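Local coordinates for protein macrolide 2'-phosphotransferase MphH (Brachybacterium faecium, PDB 5UXB) that probably transfers a phosphate group to the 2'-hydroxyl of macrolide antibiotics, a reaction that confers resistance, and binds GDP and magnesium, at residues A[17-22]-A[44-49]; A[113-118]-A[236-241]. All blocks are in the same frame, centred on the assembly; numbering follows the deposited sequence. Where two conformers were deposited one is given.

Interaction 1: A[17-22]-A[44-49]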
loop_
_atom_site.group_PDB
_atom_site.type_symbol
_atom_site.label_atom_id
_atom_site.label_comp_id
_atom_site.label_asym_id
_atom_site.label_seq_id
_atom_site.Cartn_x
_atom_site.Cartn_y
_atom_site.Cartn_z
ATOM N N LEU A 17 21.875 -16.241 10.575
ATOM C CA LEU A 17 20.588 -16.934 10.521
ATOM C C LEU A 17 20.779 -18.224 9.730
ATOM O O LEU A 17 20.793 -18.207 8.495
ATOM C CB LEU A 17 19.510 -16.051 9.899
ATOM C CG LEU A 17 18.132 -16.692 9.718
ATOM C CD1 LEU A 17 17.503 -17.021 11.065
ATOM C CD2 LEU A 17 17.215 -15.793 8.902
ATOM N N ASP A 18 20.928 -19.341 10.440
ATOM C CA ASP A 18 21.112 -20.648 9.819
ATOM C C ASP A 18 19.739 -21.254 9.552
ATOM O O ASP A 18 19.004 -21.576 10.491
ATOM C CB ASP A 18 21.946 -21.560 10.714
ATOM C CG ASP A 18 23.231 -20.908 11.178
ATOM O OD1 ASP A 18 24.112 -20.654 10.328
ATOM O OD2 ASP A 18 23.361 -20.652 12.393
ATOM N N LEU A 19 19.398 -21.413 8.280
ATOM C CA LEU A 19 18.100 -21.918 7.864
ATOM C C LEU A 19 18.233 -23.320 7.283
ATOM O O LEU A 19 19.300 -23.725 6.811
ATOM C CB LEU A 19 17.467 -20.973 6.837
ATOM C CG LEU A 19 17.283 -19.537 7.338
ATOM C CD1 LEU A 19 16.871 -18.599 6.217
ATOM C CD2 LEU A 19 16.265 -19.491 8.458
ATOM N N ASP A 20 17.128 -24.061 7.330
ATOM C CA ASP A 20 17.080 -25.400 6.761
ATOM C C ASP A 20 16.923 -25.309 5.248
ATOM O O ASP A 20 16.106 -24.530 4.746
ATOM C CB ASP A 20 15.928 -26.196 7.376
ATOM C CG ASP A 20 15.885 -27.635 6.894
ATOM O OD1 ASP A 20 15.352 -27.881 5.791
ATOM O OD2 ASP A 20 16.379 -28.522 7.623
ATOM N N GLY A 21 17.711 -26.103 4.521
ATOM C CA GLY A 21 17.666 -26.037 3.069
ATOM C C GLY A 21 16.383 -26.607 2.495
ATOM O O GLY A 21 15.759 -26.003 1.618
ATOM N N GLY A 22 15.970 -27.777 2.987
ATOM C CA GLY A 22 14.802 -28.450 2.448
ATOM C C GLY A 22 13.512 -27.668 2.575
ATOM O O GLY A 22 12.588 -27.880 1.783
ATOM N N GLY A 44 11.604 -21.388 13.690
ATOM C CA GLY A 44 10.961 -20.137 13.333
ATOM C C GLY A 44 10.882 -19.959 11.827
ATOM O O GLY A 44 11.788 -20.337 11.083
ATOM N N ASP A 45 9.774 -19.377 11.377
ATOM C CA ASP A 45 9.571 -19.080 9.968
ATOM C C ASP A 45 10.171 -17.720 9.641
ATOM O O ASP A 45 10.050 -16.770 10.420
ATOM C CB ASP A 45 8.083 -19.099 9.622
ATOM C CG ASP A 45 7.451 -20.459 9.840
ATOM O OD1 ASP A 45 7.979 -21.453 9.300
ATOM O OD2 ASP A 45 6.430 -20.538 10.556
ATOM N N TRP A 46 10.823 -17.630 8.486
ATOM C CA TRP A 46 11.561 -16.432 8.112
ATOM C C TRP A 46 11.224 -16.016 6.689
ATOM O O TRP A 46 10.993 -16.860 5.817
ATOM C CB TRP A 46 13.071 -16.654 8.250
ATOM C CG TRP A 46 13.517 -16.687 9.672
ATOM C CD1 TRP A 46 13.610 -17.784 10.479
ATOM C CD2 TRP A 46 13.912 -15.566 10.471
ATOM N NE1 TRP A 46 14.047 -17.416 11.729
ATOM C CE2 TRP A 46 14.239 -16.059 11.749
ATOM C CE3 TRP A 46 14.025 -14.194 10.228
ATOM C CZ2 TRP A 46 14.672 -15.228 12.780
ATOM C CZ3 TRP A 46 14.454 -13.372 11.252
ATOM C CH2 TRP A 46 14.772 -13.892 12.513
ATOM N N VAL A 47 11.198 -14.705 6.467
ATOM C CA VAL A 47 10.971 -14.116 5.154
ATOM C C VAL A 47 12.249 -13.401 4.742
ATOM O O VAL A 47 12.740 -12.526 5.464
ATOM C CB VAL A 47 9.776 -13.150 5.164
ATOM C CG1 VAL A 47 9.551 -12.566 3.778
ATOM C CG2 VAL A 47 8.526 -13.860 5.665
ATOM N N LEU A 48 12.792 -13.777 3.587
ATOM C CA LEU A 48 14.005 -13.172 3.054
ATOM C C LEU A 48 13.632 -12.231 1.916
ATOM O O LEU A 48 13.025 -12.655 0.929
ATOM C CB LEU A 48 14.980 -14.241 2.560
ATOM C CG LEU A 48 15.437 -15.308 3.556
ATOM C CD1 LEU A 48 16.633 -16.065 3.003
ATOM C CD2 LEU A 48 15.772 -14.690 4.904
ATOM N N ARG A 49 13.991 -10.959 2.057
ATOM C CA ARG A 49 13.803 -9.960 1.010
ATOM C C ARG A 49 15.172 -9.642 0.424
ATOM O O ARG A 49 15.994 -8.986 1.073
ATOM C CB ARG A 49 13.130 -8.703 1.558
ATOM C CG ARG A 49 11.830 -8.964 2.301
ATOM C CD ARG A 49 10.649 -8.302 1.607
ATOM N NE ARG A 49 10.899 -6.892 1.316
ATOM C CZ ARG A 49 10.794 -5.912 2.208
ATOM N NH1 ARG A 49 10.441 -6.182 3.458
ATOM N NH2 ARG A 49 11.041 -4.660 1.850
#
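Trp-46, whose indole touches Leu-17 and Leu-19, is held in its strand by backbone hydrogen bonding to Ala-38. Within the facing loop, Asp-20 OD1 accepts from Thr-23 N. The contact of Trp-46 with 17-22 is wholly apolar. Leu-17 lies over one face of the indole and crosses it obliquely. CD1 of Leu-17 sits 3.7 Å from the centroid of the five-membered ring of Trp-46. The approach is 21° off the ring normal, a CH-pi contact. Leu-17 CD1 is shifted toward the rim and lies 3.5 Å from Trp-46 CE2. The other branch, Leu-17 CD2, reaches the fused bond and stands 3.7 Å from Trp-46 CD2, so both methyls rest on the indole. CG of Leu-17 points opposite its own backbone N (chi1 177°), which carries the fork forward to the ring.

Leu-19 divides its two methyls between two partners. Leu-19 CD2 approaches Trp-46 CD1 at 3.7 Å, with the two side chains nearly perpendicular. Leu-19 CD1 meets Leu-48 CD1 tip to tip at 4.1 Å. Leu-17 CD2 adds a looser touch to Leu-48 CD2 at 4.4 Å. Two leucines of a loop thus interleave with Trp-46 and Leu-48 from a single face of strand 45-51. Val-47 and Arg-49 face the other side of that strand, in the N-terminal lobe of this kinase-like fold. Arg-49 is a GDP-binding residue and lies against Tyr-91, another residue of that site.

The loop 17-22 joins helix 6-14 to strand 25-27 at the start of the lobe. Leu-19 also touches Ala-12 of the helix and Ala-38 of strand 33-39. Trp-46 and Leu-48 reach Pro-92 and Ala-90 of strand 89-92. Strand 45-51 is central in the five-stranded antiparallel sheet, between strands 33-39 and 89-92.

Interaction 2: A[113-118]-A[236-241]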
loop_
_atom_site.group_PDB
_atom_site.type_symbol
_atom_site.label_atom_id
_atom_site.label_comp_id
_atom_site.label_asym_id
_atom_site.label_seq_id
_atom_site.Cartn_x
_atom_site.Cartn_y
_atom_site.Cartn_z
ATOM N N ASP A 113 -14.177 -12.059 1.265
ATOM C CA ASP A 113 -15.092 -11.280 0.448
ATOM C C ASP A 113 -15.268 -9.886 1.035
ATOM O O ASP A 113 -15.423 -9.716 2.249
ATOM C CB ASP A 113 -16.447 -11.971 0.332
ATOM C CG ASP A 113 -17.308 -11.371 -0.769
ATOM O OD1 ASP A 113 -18.109 -10.456 -0.478
ATOM O OD2 ASP A 113 -17.178 -11.811 -1.931
HETATM N N MSE A 114 -15.256 -8.885 0.159
HETATM C CA MSE A 114 -15.236 -7.497 0.578
HETATM C C MSE A 114 -16.535 -7.061 1.239
HETATM O O MSE A 114 -16.582 -6.030 1.913
HETATM C CB MSE A 114 -14.924 -6.609 -0.620
HETATM C CG MSE A 114 -13.490 -6.757 -1.116
HETATM SE SE MSE A 114 -12.179 -6.083 0.165
HETATM C CE MSE A 114 -11.806 -7.715 1.176
ATOM N N ALA A 115 -17.587 -7.851 1.055
ATOM C CA ALA A 115 -18.866 -7.600 1.706
ATOM C C ALA A 115 -18.912 -8.118 3.138
ATOM O O ALA A 115 -19.986 -8.106 3.748
ATOM C CB ALA A 115 -20.002 -8.224 0.890
ATOM N N SER A 116 -17.787 -8.570 3.683
ATOM C CA SER A 116 -17.758 -9.095 5.041
ATOM C C SER A 116 -17.795 -7.957 6.050
ATOM O O SER A 116 -16.977 -7.034 5.991
ATOM C CB SER A 116 -16.511 -9.948 5.258
ATOM O OG SER A 116 -16.369 -10.305 6.622
ATOM N N THR A 117 -18.753 -8.023 6.979
ATOM C CA THR A 117 -18.788 -7.058 8.071
ATOM C C THR A 117 -17.596 -7.226 9.002
ATOM O O THR A 117 -17.098 -6.239 9.555
ATOM C CB THR A 117 -20.086 -7.201 8.864
ATOM O OG1 THR A 117 -20.455 -8.585 8.926
ATOM C CG2 THR A 117 -21.203 -6.408 8.213
ATOM N N VAL A 118 -17.130 -8.464 9.185
ATOM C CA VAL A 118 -16.007 -8.718 10.082
ATOM C C VAL A 118 -14.743 -8.055 9.551
ATOM O O VAL A 118 -14.010 -7.390 10.293
ATOM C CB VAL A 118 -15.812 -10.232 10.279
ATOM C CG1 VAL A 118 -14.562 -10.507 11.102
ATOM C CG2 VAL A 118 -17.040 -10.842 10.938
ATOM N N SER A 236 -22.190 -0.572 -0.167
ATOM C CA SER A 236 -22.222 0.730 0.496
ATOM C C SER A 236 -22.374 0.590 2.007
ATOM O O SER A 236 -21.690 1.281 2.772
ATOM C CB SER A 236 -23.356 1.577 -0.083
ATOM O OG SER A 236 -23.423 2.845 0.545
ATOM N N ALA A 237 -23.263 -0.299 2.457
ATOM C CA ALA A 237 -23.463 -0.473 3.892
ATOM C C ALA A 237 -22.245 -1.098 4.560
ATOM O O ALA A 237 -21.982 -0.833 5.739
ATOM C CB ALA A 237 -24.704 -1.325 4.151
ATOM N N ILE A 238 -21.489 -1.920 3.827
ATOM C CA ILE A 238 -20.303 -2.541 4.406
ATOM C C ILE A 238 -19.197 -1.513 4.607
ATOM O O ILE A 238 -18.432 -1.597 5.576
ATOM C CB ILE A 238 -19.839 -3.717 3.526
ATOM C CG1 ILE A 238 -20.941 -4.772 3.444
ATOM C CG2 ILE A 238 -18.564 -4.338 4.073
ATOM C CD1 ILE A 238 -21.284 -5.389 4.779
ATOM N N PHE A 239 -19.096 -0.523 3.716
ATOM C CA PHE A 239 -18.062 0.495 3.879
ATOM C C PHE A 239 -18.350 1.413 5.060
ATOM O O PHE A 239 -17.415 1.938 5.677
ATOM C CB PHE A 239 -17.913 1.316 2.599
ATOM C CG PHE A 239 -16.873 2.393 2.698
ATOM C CD1 PHE A 239 -15.528 2.068 2.771
ATOM C CD2 PHE A 239 -17.238 3.729 2.733
ATOM C CE1 PHE A 239 -14.568 3.053 2.869
ATOM C CE2 PHE A 239 -16.280 4.720 2.830
ATOM C CZ PHE A 239 -14.944 4.382 2.898
ATOM N N GLU A 240 -19.625 1.628 5.388
ATOM C CA GLU A 240 -19.956 2.405 6.575
ATOM C C GLU A 240 -19.727 1.623 7.860
ATOM O O GLU A 240 -19.535 2.236 8.916
ATOM C CB GLU A 240 -21.403 2.894 6.502
ATOM C CG GLU A 240 -21.575 4.117 5.613
ATOM C CD GLU A 240 -22.776 4.011 4.698
ATOM O OE1 GLU A 240 -22.806 4.727 3.674
ATOM O OE2 GLU A 240 -23.693 3.219 5.007
ATOM N N VAL A 241 -19.738 0.289 7.792
ATOM C CA VAL A 241 -19.277 -0.516 8.921
ATOM C C VAL A 241 -17.814 -0.214 9.213
ATOM O O VAL A 241 -17.410 -0.072 10.374
ATOM C CB VAL A 241 -19.503 -2.014 8.640
ATOM C CG1 VAL A 241 -18.611 -2.876 9.526
ATOM C CG2 VAL A 241 -20.970 -2.378 8.829
#
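Ile-238 and Val-241 make a surface contact of aliphatic side chains with backbone carbonyls and a threonine methyl. It lies in the C-terminal lobe, where helix 236-248 packs against the turn that starts helix 117-131. Ile-238 contributes most. Its side chain lies against three successive backbone carbonyls. CG2 of Ile-238 is 3.4 Å from Met-114 O and also touches Ser-116 O. CD1 of Ile-238 lies near Ala-115 O, and it meets Thr-117 CG2 at 3.6 Å. There the two side chains cross at about a right angle. CG1 and CG2 of Ile-238 diverge, CG1 opposite the carbonyl carbon (chi1 -61°) and CG2 opposite the backbone N, and this spreads the side chain along the turn.

The turn from Asp-113 to Ser-116 is a type I beta turn. Asp-113 OD1 accepts from Ala-115 N at 3.1 Å, an Asx turn. The donor comes from above the carboxylate plane. Ser-116 is the N-cap of helix 117-131. Its OG accepts from Tyr-119 N and more weakly from Val-118 N, and is also hydrogen-bonded to Glu-207.

One helical turn on from Ile-238, Val-241 meets the first residue of helix 117-131. Val-241 CG1 is 3.7 Å from Thr-117 O. Val-241 CG2 approaches Thr-117 CG2 at 4.1 Å. Ile-238 and Val-241 also both touch Ala-120 in the next turn of that helix.

How the interactions relate
The two contacts lie in different lobes and share no element. Their centres are about 37 Å apart. Interaction 1 is a largely buried contact in the N-terminal lobe, between a loop and a strand. Interaction 2 lies at the surface of the C-terminal lobe, where one helix meets the start of another. Neither is held by a hydrogen bond across the interface. In interaction 1 methyl groups cover an aromatic face. In interaction 2 methyls lie against peptide carbonyls whose turn is fixed by local polar bonds. The strand of interaction 1 carries the GDP-binding Arg-49, on the side turned from the contact. In interaction 2 the side chain of Met-114 is about 10 Å from that of GDP-binding Ala-200.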